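Local structure of tungsten formylmethanofuran dehydrogenase subunit E (Syntrophus aciditrophicus, 3D00) at residues R99-V104 against E144-K149. The protein is an FmdE-like zinc-binding protein of unproven function, which joins an alpha+beta core domain to a C-terminal treble-clef zinc finger. Numbering follows the deposited sequence.
Sequences RVFLDV and ELRNVK
The carbonyl oxygen of Arg-99 takes a hydrogen bond from the backbone N of Arg-146, 2.8 Å from Arg-99 O, and a weaker CA-H...O contact from Leu-145. The N of Arg-99 answers with an almost straight bond to Arg-146 O (179° at the hydrogen), and two residues further along, Phe-101 and Glu-144 exchange a second reciprocal pair of N-H...O bonds. Between them Val-100 and Leu-145 form the non-hydrogen-bonded pair, their methyls CG2 and CD2 meeting at 3.8 Å on the face of the sheet that Val-100 packs against helix 28-42.

The other face carries Arg-99, Phe-101, Glu-144 and Arg-146. With chi1 of 60°, Phe-101 CG sits between its own backbone N and carbonyl carbon, and the ring runs alongside Glu-144, whose CB makes a CH-pi contact over one face, 4.1 Å from the ring centroid and offset toward the rim. Phe-101 CE1 in turn lies over one face of the Arg-146 guanidinium, the two planes tilted by 38°.

Two like charges come close here. Arg-99 extends to NE and Arg-146 bends at chi3, yet both point the same way, leaving Arg-99 NH1 3.1 Å from Arg-146 NH2 with their planes nearly parallel. The two groups, both donors and both positively charged, cannot bond to each other, and their repulsion is probably eased by Glu-171 of the second subunit, which forms a salt bridge with Arg-99 NH1 and a long, weak ion pair with Arg-146 NH2; Glu-55 pairs with Arg-99 NH2. The example thus shows antiparallel pairing of strand 96-102 with 143-149, one of the two outermost strands within this chain, in the mixed sheet of the FmdE alpha+beta core, one face packed on a helix and the other meeting the dimer partner.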
loop_
_atom_site.group_PDB
_atom_site.type_symbol
_atom_site.label_atom_id
_atom_site.label_comp_id
_atom_site.label_asym_id
_atom_site.label_seq_id
_atom_site.Cartn_x
_atom_site.Cartn_y
_atom_site.Cartn_z
ATOM N N ARG A 99 17.874 6.495 -5.709
ATOM C CA ARG A 99 17.011 5.636 -6.467
ATOM C C ARG A 99 17.769 4.391 -6.835
ATOM O O ARG A 99 18.933 4.469 -7.258
ATOM C CB ARG A 99 16.598 6.324 -7.739
ATOM C CG ARG A 99 15.619 5.551 -8.567
ATOM C CD ARG A 99 15.319 6.433 -9.779
ATOM N NE ARG A 99 14.290 5.859 -10.616
ATOM C CZ ARG A 99 14.510 5.181 -11.715
ATOM N NH1 ARG A 99 15.738 5.005 -12.134
ATOM N NH2 ARG A 99 13.483 4.660 -12.374
ATOM N N VAL A 100 17.088 3.247 -6.701
ATOM C CA VAL A 100 17.660 1.960 -7.010
ATOM C C VAL A 100 16.763 1.273 -8.005
ATOM O O VAL A 100 15.550 1.263 -7.865
ATOM C CB VAL A 100 17.825 1.041 -5.760
ATOM C CG1 VAL A 100 18.534 -0.247 -6.174
ATOM C CG2 VAL A 100 18.579 1.750 -4.669
ATOM N N PHE A 101 17.397 0.684 -9.002
ATOM C CA PHE A 101 16.721 -0.005 -10.037
ATOM C C PHE A 101 17.579 -1.160 -10.578
ATOM O O PHE A 101 18.761 -1.302 -10.232
ATOM C CB PHE A 101 16.350 1.004 -11.142
ATOM C CG PHE A 101 17.524 1.730 -11.780
ATOM C CD1 PHE A 101 18.104 2.804 -11.165
ATOM C CD2 PHE A 101 18.001 1.347 -13.013
ATOM C CE1 PHE A 101 19.147 3.486 -11.771
ATOM C CE2 PHE A 101 19.052 2.023 -13.635
ATOM C CZ PHE A 101 19.617 3.092 -13.006
ATOM N N LEU A 102 16.965 -1.982 -11.419
ATOM C CA LEU A 102 17.647 -3.112 -12.031
ATOM C C LEU A 102 18.423 -2.685 -13.286
ATOM O O LEU A 102 17.938 -1.911 -14.108
ATOM C CB LEU A 102 16.662 -4.237 -12.352
ATOM C CG LEU A 102 16.453 -5.303 -11.267
ATOM C CD1 LEU A 102 16.217 -4.591 -9.979
ATOM C CD2 LEU A 102 15.289 -6.270 -11.609
ATOM N N ASP A 103 19.634 -3.212 -13.394
ATOM C CA ASP A 103 20.564 -2.918 -14.471
ATOM C C ASP A 103 20.678 -4.216 -15.293
ATOM O O ASP A 103 21.384 -5.150 -14.911
ATOM C CB ASP A 103 21.909 -2.514 -13.845
ATOM C CG ASP A 103 22.826 -1.738 -14.794
ATOM O OD1 ASP A 103 22.359 -0.820 -15.498
ATOM O OD2 ASP A 103 24.053 -2.030 -14.783
ATOM N N VAL A 104 19.935 -4.287 -16.399
ATOM C CA VAL A 104 19.956 -5.484 -17.274
ATOM C C VAL A 104 21.344 -5.736 -17.877
ATOM O O VAL A 104 21.701 -6.905 -18.108
ATOM C CB VAL A 104 18.848 -5.448 -18.353
ATOM C CG1 VAL A 104 18.891 -6.721 -19.237
ATOM C CG2 VAL A 104 17.481 -5.307 -17.680
ATOM N N GLU A 144 21.509 -0.989 -9.858
ATOM C CA GLU A 144 22.223 0.279 -10.003
ATOM C C GLU A 144 21.571 1.333 -9.115
ATOM O O GLU A 144 20.394 1.286 -8.840
ATOM C CB GLU A 144 22.252 0.774 -11.460
ATOM C CG GLU A 144 23.321 1.868 -11.776
ATOM C CD GLU A 144 24.727 1.609 -11.140
ATOM O OE1 GLU A 144 24.970 1.980 -9.946
ATOM O OE2 GLU A 144 25.606 1.025 -11.821
ATOM N N LEU A 145 22.359 2.313 -8.721
ATOM C CA LEU A 145 21.972 3.328 -7.745
ATOM C C LEU A 145 22.200 4.683 -8.388
ATOM O O LEU A 145 23.165 4.863 -9.132
ATOM C CB LEU A 145 22.928 3.226 -6.575
ATOM C CG LEU A 145 22.647 2.902 -5.132
ATOM C CD1 LEU A 145 24.045 2.960 -4.461
ATOM C CD2 LEU A 145 21.720 3.889 -4.528
ATOM N N ARG A 146 21.365 5.656 -8.085
ATOM C CA ARG A 146 21.615 7.001 -8.565
ATOM C C ARG A 146 21.109 7.985 -7.542
ATOM O O ARG A 146 20.031 7.793 -7.027
ATOM C CB ARG A 146 20.874 7.213 -9.880
ATOM C CG ARG A 146 20.667 8.645 -10.225
ATOM C CD ARG A 146 20.484 8.833 -11.699
ATOM N NE ARG A 146 19.224 8.242 -12.154
ATOM C CZ ARG A 146 19.106 7.283 -13.089
ATOM N NH1 ARG A 146 20.161 6.750 -13.716
ATOM N NH2 ARG A 146 17.884 6.864 -13.403
ATOM N N ASN A 147 21.884 9.018 -7.236
ATOM C CA ASN A 147 21.386 10.120 -6.420
ATOM C C ASN A 147 20.261 10.887 -7.117
ATOM O O ASN A 147 20.347 11.199 -8.323
ATOM C CB ASN A 147 22.530 11.079 -6.061
ATOM C CG ASN A 147 23.600 10.398 -5.251
ATOM O OD1 ASN A 147 23.297 9.450 -4.497
ATOM N ND2 ASN A 147 24.856 10.849 -5.405
ATOM N N VAL A 148 19.207 11.198 -6.355
ATOM C CA VAL A 148 18.076 11.953 -6.875
ATOM C C VAL A 148 17.638 13.043 -5.891
ATOM O O VAL A 148 17.914 12.966 -4.705
ATOM C CB VAL A 148 16.867 11.015 -7.227
ATOM C CG1 VAL A 148 17.245 10.022 -8.320
ATOM C CG2 VAL A 148 16.285 10.297 -5.974
ATOM N N LYS A 149 16.949 14.052 -6.398
ATOM C CA LYS A 149 16.222 14.990 -5.557
ATOM C C LYS A 149 14.782 15.091 -6.056
ATOM O O LYS A 149 14.514 15.209 -7.253
ATOM C CB LYS A 149 16.886 16.342 -5.570
ATOM C CG LYS A 149 16.222 17.403 -4.694
#